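Local coordinates for uncharacterized protein (Vibrio parahaemolyticus M0605, PDB 3X0T) that probably acts as one component of a plasmid-encoded, pore-forming toxin that makes this marine bacterium virulent, at residues Val41-Thr46 with Cys106-His111; Leu51-Gln56 with His72-Asp77; Pro35-Ser40 with Asp86-His91. All coordinates share one frame; numbering follows the deposited sequence.

Interaction 1 of 3, residues Val41-Thr46 with Cys106-His111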
loop_
_atom_site.group_PDB
_atom_site.type_symbol
_atom_site.label_atom_id
_atom_site.label_comp_id
_atom_site.label_asym_id
_atom_site.label_seq_id
_atom_site.Cartn_x
_atom_site.Cartn_y
_atom_site.Cartn_z
ATOM N N VAL A 41 2.532 -5.895 0.277
ATOM C CA VAL A 41 1.611 -5.944 1.426
ATOM C C VAL A 41 0.387 -6.734 0.964
ATOM O O VAL A 41 0.139 -6.910 -0.207
ATOM C CB VAL A 41 1.156 -4.553 1.884
ATOM C CG1 VAL A 41 2.354 -3.709 2.221
ATOM C CG2 VAL A 41 0.267 -3.851 0.905
ATOM N N ASP A 42 -0.360 -7.189 1.984
ATOM C CA ASP A 42 -1.724 -7.616 1.716
ATOM C C ASP A 42 -2.667 -6.630 2.382
ATOM O O ASP A 42 -2.391 -6.089 3.444
ATOM C CB ASP A 42 -2.053 -9.022 2.295
ATOM C CG ASP A 42 -1.011 -9.987 1.965
ATOM O OD1 ASP A 42 -0.639 -10.097 0.827
ATOM O OD2 ASP A 42 -0.569 -10.681 2.933
ATOM N N ILE A 43 -3.797 -6.368 1.740
ATOM C CA ILE A 43 -4.828 -5.525 2.323
ATOM C C ILE A 43 -6.106 -6.385 2.572
ATOM O O ILE A 43 -6.568 -7.062 1.647
ATOM C CB ILE A 43 -5.178 -4.352 1.385
ATOM C CG1 ILE A 43 -6.367 -3.555 2.013
ATOM C CG2 ILE A 43 -5.465 -4.732 -0.082
ATOM C CD1 ILE A 43 -6.676 -2.241 1.289
ATOM N N GLU A 44 -6.622 -6.301 3.817
ATOM C CA GLU A 44 -7.929 -6.888 4.135
ATOM C C GLU A 44 -8.880 -5.698 4.322
ATOM O O GLU A 44 -8.692 -4.849 5.162
ATOM C CB GLU A 44 -7.800 -7.689 5.471
ATOM C CG GLU A 44 -9.108 -8.258 5.902
ATOM C CD GLU A 44 -9.087 -8.853 7.303
ATOM O OE1 GLU A 44 -8.095 -8.645 8.089
ATOM O OE2 GLU A 44 -10.121 -9.459 7.677
ATOM N N ASN A 45 -9.939 -5.716 3.502
ATOM C CA ASN A 45 -10.953 -4.680 3.612
ATOM C C ASN A 45 -11.973 -5.057 4.676
ATOM O O ASN A 45 -12.656 -6.084 4.496
ATOM C CB ASN A 45 -11.599 -4.549 2.256
ATOM C CG ASN A 45 -12.670 -3.438 2.224
ATOM O OD1 ASN A 45 -13.109 -2.944 3.272
ATOM N ND2 ASN A 45 -13.028 -3.037 1.010
ATOM N N THR A 46 -12.019 -4.320 5.789
ATOM C CA THR A 46 -12.855 -4.680 6.942
ATOM C C THR A 46 -14.065 -3.714 7.056
ATOM O O THR A 46 -14.760 -3.727 8.088
ATOM C CB THR A 46 -12.069 -4.702 8.211
ATOM O OG1 THR A 46 -11.656 -3.354 8.489
ATOM C CG2 THR A 46 -10.890 -5.643 8.157
ATOM N N CYS A 106 -9.455 -0.841 6.805
ATOM C CA CYS A 106 -8.694 -1.980 6.332
ATOM C C CYS A 106 -7.585 -2.274 7.335
ATOM O O CYS A 106 -7.215 -1.487 8.195
ATOM C CB CYS A 106 -8.104 -1.722 4.953
ATOM S SG CYS A 106 -6.904 -0.415 4.812
ATOM N N THR A 107 -7.061 -3.517 7.176
ATOM C CA THR A 107 -5.806 -3.909 7.857
ATOM C C THR A 107 -4.793 -4.222 6.710
ATOM O O THR A 107 -5.116 -4.895 5.726
ATOM C CB THR A 107 -6.043 -5.140 8.736
ATOM O OG1 THR A 107 -7.010 -4.797 9.749
ATOM C CG2 THR A 107 -4.710 -5.566 9.386
ATOM N N ILE A 108 -3.573 -3.713 6.922
ATOM C CA ILE A 108 -2.480 -3.967 5.985
ATOM C C ILE A 108 -1.496 -4.940 6.728
ATOM O O ILE A 108 -1.153 -4.680 7.867
ATOM C CB ILE A 108 -1.807 -2.633 5.600
ATOM C CG1 ILE A 108 -2.800 -1.706 4.910
ATOM C CG2 ILE A 108 -0.602 -2.946 4.658
ATOM C CD1 ILE A 108 -3.244 -2.118 3.558
ATOM N N TYR A 109 -1.055 -5.952 5.965
ATOM C CA TYR A 109 -0.084 -6.949 6.450
ATOM C C TYR A 109 1.175 -6.695 5.598
ATOM O O TYR A 109 1.135 -6.789 4.374
ATOM C CB TYR A 109 -0.644 -8.339 6.260
ATOM C CG TYR A 109 -1.933 -8.483 7.029
ATOM C CD1 TYR A 109 -1.911 -8.872 8.337
ATOM C CD2 TYR A 109 -3.141 -8.260 6.396
ATOM C CE1 TYR A 109 -3.088 -8.994 9.064
ATOM C CE2 TYR A 109 -4.374 -8.407 7.111
ATOM C CZ TYR A 109 -4.307 -8.779 8.446
ATOM O OH TYR A 109 -5.500 -8.942 9.195
ATOM N N TYR A 110 2.257 -6.390 6.286
ATOM C CA TYR A 110 3.481 -5.956 5.580
ATOM C C TYR A 110 4.420 -7.163 5.472
ATOM O O TYR A 110 4.777 -7.798 6.479
ATOM C CB TYR A 110 4.166 -4.876 6.428
ATOM C CG TYR A 110 3.299 -3.643 6.557
ATOM C CD1 TYR A 110 3.364 -2.603 5.624
ATOM C CD2 TYR A 110 2.342 -3.560 7.573
ATOM C CE1 TYR A 110 2.476 -1.466 5.725
ATOM C CE2 TYR A 110 1.469 -2.466 7.712
ATOM C CZ TYR A 110 1.557 -1.446 6.784
ATOM O OH TYR A 110 0.682 -0.373 6.911
ATOM N N HIS A 111 4.834 -7.420 4.231
ATOM C CA HIS A 111 5.714 -8.580 3.981
ATOM C C HIS A 111 7.111 -8.185 4.221
ATOM O O HIS A 111 7.713 -7.587 3.332
ATOM C CB HIS A 111 5.508 -9.220 2.659
ATOM C CG HIS A 111 4.216 -9.934 2.681
ATOM N ND1 HIS A 111 3.994 -11.120 3.381
ATOM C CD2 HIS A 111 3.023 -9.565 2.198
ATOM C CE1 HIS A 111 2.734 -11.485 3.201
ATOM N NE2 HIS A 111 2.168 -10.615 2.379
HETATM O O HOH W 1 -8.414 -7.291 10.504
HETATM O O HOH W 2 -9.371 -3.193 10.009
#

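Interaction 2 of 3, residues Leu51-Gln56 with His72-Asp77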
loop_
_atom_site.group_PDB
_atom_site.type_symbol
_atom_site.label_atom_id
_atom_site.label_comp_id
_atom_site.label_asym_id
_atom_site.label_seq_id
_atom_site.Cartn_x
_atom_site.Cartn_y
_atom_site.Cartn_z
ATOM N N LEU A 51 -12.537 -0.445 -1.712
ATOM C CA LEU A 51 -11.363 0.435 -1.601
ATOM C C LEU A 51 -10.467 0.178 -2.797
ATOM O O LEU A 51 -10.335 -0.961 -3.250
ATOM C CB LEU A 51 -10.601 0.096 -0.311
ATOM C CG LEU A 51 -11.370 0.329 1.008
ATOM C CD1 LEU A 51 -10.642 -0.283 2.183
ATOM C CD2 LEU A 51 -11.708 1.750 1.204
ATOM N N THR A 52 -9.744 1.232 -3.223
ATOM C CA THR A 52 -8.637 1.022 -4.178
ATOM C C THR A 52 -7.287 1.051 -3.445
ATOM O O THR A 52 -7.107 1.921 -2.591
ATOM C CB THR A 52 -8.667 2.110 -5.226
ATOM O OG1 THR A 52 -9.870 1.933 -5.994
ATOM C CG2 THR A 52 -7.476 2.018 -6.180
ATOM N N ILE A 53 -6.397 0.123 -3.740
ATOM C CA ILE A 53 -5.035 0.208 -3.255
ATOM C C ILE A 53 -4.130 0.519 -4.425
ATOM O O ILE A 53 -4.290 -0.059 -5.525
ATOM C CB ILE A 53 -4.627 -1.064 -2.493
ATOM C CG1 ILE A 53 -3.292 -0.835 -1.761
ATOM C CG2 ILE A 53 -4.625 -2.320 -3.360
ATOM C CD1 ILE A 53 -2.955 -1.929 -0.772
ATOM N N GLN A 54 -3.187 1.426 -4.215
ATOM C CA GLN A 54 -2.229 1.764 -5.289
ATOM C C GLN A 54 -0.803 1.748 -4.778
ATOM O O GLN A 54 -0.511 2.169 -3.647
ATOM C CB GLN A 54 -2.467 3.171 -5.913
ATOM C CG GLN A 54 -3.872 3.292 -6.502
ATOM C CD GLN A 54 -4.023 4.470 -7.345
ATOM O OE1 GLN A 54 -3.463 5.567 -7.114
ATOM N NE2 GLN A 54 -4.838 4.266 -8.413
ATOM N N TYR A 55 0.088 1.276 -5.635
ATOM C CA TYR A 55 1.534 1.390 -5.444
ATOM C C TYR A 55 1.987 2.575 -6.286
ATOM O O TYR A 55 1.778 2.548 -7.482
ATOM C CB TYR A 55 2.239 0.093 -5.865
ATOM C CG TYR A 55 3.533 -0.121 -5.185
ATOM C CD1 TYR A 55 4.657 0.697 -5.466
ATOM C CD2 TYR A 55 3.672 -1.079 -4.181
ATOM C CE1 TYR A 55 5.841 0.549 -4.753
ATOM C CE2 TYR A 55 4.846 -1.213 -3.465
ATOM C CZ TYR A 55 5.930 -0.397 -3.753
ATOM O OH TYR A 55 7.081 -0.556 -3.012
ATOM N N GLN A 56 2.574 3.588 -5.644
ATOM C CA GLN A 56 2.954 4.820 -6.330
ATOM C C GLN A 56 4.443 5.078 -6.195
ATOM O O GLN A 56 5.074 4.567 -5.244
ATOM C CB GLN A 56 2.188 5.992 -5.762
ATOM C CG GLN A 56 0.686 5.866 -5.987
ATOM C CD GLN A 56 -0.081 7.094 -5.556
ATOM O OE1 GLN A 56 0.485 8.034 -4.971
ATOM N NE2 GLN A 56 -1.382 7.103 -5.843
ATOM N N HIS A 72 -5.476 -1.593 -7.745
ATOM C CA HIS A 72 -6.418 -2.707 -7.707
ATOM C C HIS A 72 -7.563 -2.336 -6.752
ATOM O O HIS A 72 -7.357 -1.693 -5.733
ATOM C CB HIS A 72 -5.705 -3.960 -7.170
ATOM C CG HIS A 72 -6.537 -5.171 -7.258
ATOM N ND1 HIS A 72 -6.619 -5.953 -8.385
ATOM C CD2 HIS A 72 -7.347 -5.740 -6.338
ATOM C CE1 HIS A 72 -7.476 -6.939 -8.166
ATOM N NE2 HIS A 72 -7.887 -6.855 -6.919
ATOM N N VAL A 73 -8.785 -2.819 -7.074
ATOM C CA VAL A 73 -9.976 -2.557 -6.260
ATOM C C VAL A 73 -10.238 -3.754 -5.403
ATOM O O VAL A 73 -10.291 -4.906 -5.914
ATOM C CB VAL A 73 -11.186 -2.190 -7.082
ATOM C CG1 VAL A 73 -12.418 -2.022 -6.204
ATOM C CG2 VAL A 73 -10.923 -0.966 -7.911
ATOM N N VAL A 74 -10.469 -3.573 -4.114
ATOM C CA VAL A 74 -10.703 -4.603 -3.134
ATOM C C VAL A 74 -12.090 -4.462 -2.532
ATOM O O VAL A 74 -12.399 -3.437 -1.951
ATOM C CB VAL A 74 -9.627 -4.528 -2.007
ATOM C CG1 VAL A 74 -9.770 -5.688 -1.062
ATOM C CG2 VAL A 74 -8.188 -4.477 -2.625
ATOM N N GLN A 75 -12.956 -5.464 -2.684
ATOM C CA GLN A 75 -14.338 -5.410 -2.138
ATOM C C GLN A 75 -14.374 -5.699 -0.627
ATOM O O GLN A 75 -13.396 -6.183 -0.074
ATOM C CB GLN A 75 -15.238 -6.394 -2.852
ATOM C CG GLN A 75 -15.236 -6.199 -4.345
ATOM C CD GLN A 75 -15.855 -4.841 -4.683
ATOM O OE1 GLN A 75 -16.881 -4.373 -4.102
ATOM N NE2 GLN A 75 -15.215 -4.119 -5.593
ATOM N N ARG A 76 -15.549 -5.465 -0.010
ATOM C CA ARG A 76 -15.640 -5.679 1.467
ATOM C C ARG A 76 -15.266 -7.106 1.756
ATOM O O ARG A 76 -15.639 -7.979 0.952
ATOM C CB ARG A 76 -17.057 -5.226 2.029
ATOM C CG ARG A 76 -18.205 -6.145 1.631
ATOM C CD ARG A 76 -19.452 -5.878 2.418
ATOM N NE ARG A 76 -19.238 -6.315 3.801
ATOM C CZ ARG A 76 -19.957 -6.077 4.896
ATOM N NH1 ARG A 76 -21.086 -5.394 4.757
ATOM N NH2 ARG A 76 -19.547 -6.604 6.063
ATOM N N ASP A 77 -14.617 -7.291 2.896
ATOM C CA ASP A 77 -14.250 -8.595 3.429
ATOM C C ASP A 77 -13.135 -9.290 2.598
ATOM O O ASP A 77 -12.728 -10.397 3.009
ATOM C CB ASP A 77 -15.413 -9.574 3.575
ATOM C CG ASP A 77 -16.687 -8.973 4.129
ATOM O OD1 ASP A 77 -16.738 -8.169 5.065
ATOM O OD2 ASP A 77 -17.722 -9.345 3.593
#

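Interaction 3 of 3, residues Pro35-Ser40 with Asp86-His91. With NO3 (nitrate ion), chain C.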
loop_
_atom_site.group_PDB
_atom_site.type_symbol
_atom_site.label_atom_id
_atom_site.label_comp_id
_atom_site.label_asym_id
_atom_site.label_seq_id
_atom_site.Cartn_x
_atom_site.Cartn_y
_atom_site.Cartn_z
ATOM N N PRO A 35 18.427 4.391 -5.202
ATOM C CA PRO A 35 17.063 3.857 -5.200
ATOM C C PRO A 35 16.984 2.458 -4.718
ATOM O O PRO A 35 17.959 1.681 -4.833
ATOM C CB PRO A 35 16.632 4.024 -6.649
ATOM C CG PRO A 35 17.889 3.908 -7.392
ATOM C CD PRO A 35 18.947 4.625 -6.575
ATOM N N GLU A 36 15.817 2.021 -4.266
ATOM C CA GLU A 36 15.622 0.673 -3.722
ATOM C C GLU A 36 14.294 0.111 -4.177
ATOM O O GLU A 36 13.309 0.850 -4.376
ATOM C CB GLU A 36 15.606 0.689 -2.197
ATOM C CG GLU A 36 16.859 1.098 -1.552
ATOM C CD GLU A 36 16.893 0.932 -0.004
ATOM O OE1 GLU A 36 15.902 0.292 0.577
ATOM O OE2 GLU A 36 17.801 1.521 0.649
ATOM N N VAL A 37 14.227 -1.197 -4.323
ATOM C CA VAL A 37 12.965 -1.935 -4.445
ATOM C C VAL A 37 12.162 -1.751 -3.152
ATOM O O VAL A 37 12.765 -1.607 -2.102
ATOM C CB VAL A 37 13.362 -3.397 -4.787
ATOM C CG1 VAL A 37 12.138 -4.272 -4.867
ATOM C CG2 VAL A 37 14.147 -3.424 -6.089
ATOM N N GLY A 38 10.857 -1.782 -3.232
ATOM C CA GLY A 38 9.974 -1.566 -2.118
ATOM C C GLY A 38 9.556 -2.780 -1.332
ATOM O O GLY A 38 10.347 -3.699 -1.132
ATOM N N ARG A 39 8.319 -2.799 -0.922
ATOM C CA ARG A 39 7.789 -3.820 0.008
ATOM C C ARG A 39 6.388 -4.153 -0.429
ATOM O O ARG A 39 5.592 -3.279 -0.692
ATOM C CB ARG A 39 7.797 -3.194 1.461
ATOM C CG ARG A 39 7.115 -4.029 2.517
ATOM C CD ARG A 39 7.612 -3.722 3.902
ATOM N NE ARG A 39 7.433 -2.292 4.255
ATOM C CZ ARG A 39 8.021 -1.753 5.310
ATOM N NH1 ARG A 39 7.840 -0.475 5.564
ATOM N NH2 ARG A 39 8.844 -2.488 6.109
ATOM N N SER A 40 6.087 -5.442 -0.415
ATOM C CA SER A 40 4.728 -5.922 -0.766
ATOM C C SER A 40 3.863 -5.951 0.476
ATOM O O SER A 40 4.369 -6.110 1.594
ATOM C CB SER A 40 4.847 -7.389 -1.295
ATOM O OG SER A 40 5.618 -7.380 -2.483
ATOM N N ASP A 86 9.014 -4.847 -9.526
ATOM C CA ASP A 86 10.375 -5.403 -9.441
ATOM C C ASP A 86 11.459 -4.323 -9.570
ATOM O O ASP A 86 12.624 -4.595 -9.157
ATOM C CB ASP A 86 10.595 -6.360 -10.658
ATOM C CG ASP A 86 9.823 -7.621 -10.635
ATOM O OD1 ASP A 86 9.412 -8.096 -9.535
ATOM O OD2 ASP A 86 9.665 -8.226 -11.734
ATOM N N ASN A 87 11.150 -3.105 -9.973
ATOM C CA ASN A 87 12.148 -2.057 -10.196
ATOM C C ASN A 87 12.256 -1.172 -8.904
ATOM O O ASN A 87 11.378 -1.156 -8.041
ATOM C CB ASN A 87 11.916 -1.238 -11.494
ATOM C CG ASN A 87 10.485 -0.650 -11.585
ATOM O OD1 ASN A 87 9.473 -1.396 -11.546
ATOM N ND2 ASN A 87 10.475 0.672 -11.908
ATOM N N ALA A 88 13.363 -0.411 -8.842
ATOM C CA ALA A 88 13.785 0.370 -7.695
ATOM C C ALA A 88 13.393 1.834 -7.884
ATOM O O ALA A 88 13.411 2.348 -9.034
ATOM C CB ALA A 88 15.308 0.237 -7.540
ATOM N N PHE A 89 13.076 2.523 -6.786
ATOM C CA PHE A 89 12.608 3.882 -6.827
ATOM C C PHE A 89 13.354 4.754 -5.886
ATOM O O PHE A 89 13.885 4.297 -4.843
ATOM C CB PHE A 89 11.111 3.940 -6.445
ATOM C CG PHE A 89 10.227 3.087 -7.330
ATOM C CD1 PHE A 89 10.037 3.500 -8.688
ATOM C CD2 PHE A 89 9.589 1.951 -6.868
ATOM C CE1 PHE A 89 9.164 2.713 -9.482
ATOM C CE2 PHE A 89 8.734 1.218 -7.677
ATOM C CZ PHE A 89 8.519 1.601 -8.966
ATOM N N TYR A 90 13.351 6.066 -6.118
ATOM C CA TYR A 90 13.820 7.070 -5.175
ATOM C C TYR A 90 12.778 7.383 -4.124
ATOM O O TYR A 90 13.123 7.669 -2.973
ATOM C CB TYR A 90 14.193 8.333 -5.936
ATOM C CG TYR A 90 15.425 8.156 -6.788
ATOM C CD1 TYR A 90 16.710 8.269 -6.242
ATOM C CD2 TYR A 90 15.329 7.845 -8.136
ATOM C CE1 TYR A 90 17.860 8.080 -6.986
ATOM C CE2 TYR A 90 16.490 7.661 -8.898
ATOM C CZ TYR A 90 17.728 7.787 -8.326
ATOM O OH TYR A 90 18.889 7.567 -9.049
ATOM N N HIS A 91 11.510 7.360 -4.498
ATOM C CA HIS A 91 10.362 7.600 -3.631
ATOM C C HIS A 91 9.292 6.619 -3.978
ATOM O O HIS A 91 9.025 6.415 -5.174
ATOM C CB HIS A 91 9.829 9.032 -3.738
ATOM C CG HIS A 91 10.860 10.060 -3.411
ATOM N ND1 HIS A 91 11.215 10.378 -2.111
ATOM C CD2 HIS A 91 11.730 10.724 -4.238
ATOM C CE1 HIS A 91 12.229 11.214 -2.156
ATOM N NE2 HIS A 91 12.583 11.416 -3.420
HETATM N N NO3 C . 16.885 -2.650 -3.116
HETATM O O1 NO3 C . 17.920 -3.590 -2.855
HETATM O O2 NO3 C . 16.870 -2.738 -4.456
HETATM O O3 NO3 C . 16.285 -1.926 -2.091
HETATM O O HOH W 3 9.629 -1.792 -5.863
#

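Interaction 1 of 3, residues Val41-Thr46 with Cys106-His111
Three rings of Cys106-His111 are gripped in different ways. Tyr109 lies along the strand pair and meets Val41-Thr46 with its edge: Glu44 CB sits in the ring plane, and the hydroxyl OH donates to Glu44 OE1 at 2.8 Å. That bond arrives nearly along the C-O axis of the carboxylate, whose plane is turned only 27° from the ring; the anti chi1 of Glu44 (177°) and its extended chain carry it there. Tyr110 points to the other side of the sheet, with Ile108 CG2 over one face, offset toward the rim, and Val41 CG1 3.7 Å from its CD1. His111 is met at its edge by Asp42: NE2 makes weak hydrogen bonds to OD2 (2.8 Å) and OD1 (3.2 Å), the carboxylate standing steeply across the ring plane. OD1 also binds His81 ND1, so Asp42 sits between two imidazoles and may favour their protonated forms.

On the side of Glu44, Thr107 and Tyr109, polar chains suit the wetter surface. A water donates to both Glu44 OE1 and Thr107 OG1; a second links Thr107 OG1 with Thr46 OG1, and Asp14 is a further partner of Thr107. The side of Val41, Ile43, Cys106 and Ile108 is largely apolar, as a buried face requires: Ile43 CB packs on Ile108 CD1 at 3.7 Å, and Ile43 CG1 lies 3.9 Å from Cys106 CB. Ile53 of the facing sheet closes over Val41 and Ile43.

Between the faces Glu44 and Thr107 exchange two backbone bonds, Glu44 N reaching Thr107 O at 2.8 Å and 175°; Asp42 and Tyr109 exchange two more. Such alternation of polar and apolar side chains suits a two-sheet sandwich, here the jelly roll, in which these are the inner strands of one four-stranded sheet.

Interaction 2 of 3, residues Leu51-Gln56 with His72-Asp77
Leu51 and Val74 satisfy each other's backbone completely: Val74 N donates to Leu51 O at 2.8 Å, nearly along the C=O axis and almost straight (174°), and Leu51 N returns a bond to Val74 O at 3.0 Å. Two residues on, Ile53 and His72 repeat the exchange, Ile53 N to His72 O and His72 N to Ile53 O, each 2.9 Å. Val74 O accepts a second donor, the side-chain amide ND2 of Asn45 from the facing sheet, so this carbonyl is gripped twice. Between the two rings of bonds, Thr52 and Val73 form a non-hydrogen-bonded pair.

The two segments belong to a beta hairpin of the jelly roll, in which 67-74 is an edge strand of its sheet and 51-58 is bonded on its other side to strand 91-98. Side chains alternate along each strand, so one set meets the facing sheet. Leu51, Ile53 and Val74, all apolar, lie on that face, where Ile53 CG2 meets Val74 CG2 at 4.2 Å beside Ile43; His72 shares it and stacks on Tyr80. Chi1 of -169° sets Ile53 CG1 anti to its backbone N and leaves CG2 on the side of His72 O. On the outer face, Thr52 OG1, anti to the carbonyl carbon, touches Val73 CG2 at 3.6 Å.

Further along that face, Gln56 NE2 donates to Gln54 OE1 at 2.9 Å, Gln54 OE1 lying in the amide plane of Gln56. Gln54 NE2 is bonded to Ser71 OG, and Gln56 OE1 to Arg93 NH2. Past the strand, Arg76 NE and Asp77 OD1 make a long, weak salt bridge of 3.4 Å.

Interaction 3 of 3, residues Pro35-Ser40 with Asp86-His91
Glu36 and Phe89 hold the two loops together through a pair of backbone bonds, Glu36 N to Phe89 O at 3.0 Å and Phe89 N to Glu36 O at 2.9 Å. They form a single antiparallel bridge rather than a ladder, and in both bonds the donor stands above the carbonyl plane, as much as 55° out of it at Glu36 O. Beside this bridge, Pro35 lies over one face of the Tyr90 ring: CB sits 4.0 Å above its centre in a CH-pi contact, and CD approaches CE1 to 3.6 Å. The rigid ring of proline, with no N-H to satisfy, suits a flat aromatic partner. Ala88, small enough to fit between, sets its CB 4.1 Å from both Pro35 CB and Val37 CG2.

Where the bridge ends, a water takes over, accepting from Gly38 N and donating to Asn87 O, while Val37 N, not used by the bridge, donates to O2 of a nitrate ion, probably from the crystallisation liquor, at 3.1 Å in an almost straight line.

A second shell positions these groups. Lys29 NZ forms a salt bridge with Glu36 OE1 and a hydrogen bond with Val37 O, fixing that strip of loop against strand 22-30. Phe89 turns away from Pro35-Ser40 and stacks on Trp57, and Gln92 NE2 supplies Glu36 O with a second donor.

The joining is therefore of two kinds: two backbone bonds and a water bridge satisfy polar groups of the loops, while the side chains of Pro35, Ala88, Val37 and Tyr90 supply apolar contact beside them.

Interactions 1 and 2 lie in the two facing sheets of the sandwich, the first between inner strands, the second between an inner strand and an edge strand; both are partly buried and send apolar side chains into the shared interior. Interaction 3 is a surface contact between loops, about 19 and 20 Å from interactions 1 and 2, centre to centre. Asn45 joins interactions 1 and 2, its backbone O probably bonded to Asp77 N. Ser40 O, at the end of 35-40, probably accepts from His111 N and ties interaction 3 to interaction 1, while Tyr55 OH packs near Gly38. Regular ladders in the sheets thus give way to a lone bridge between the loops, with bridging waters in interactions 1 and 3 alike.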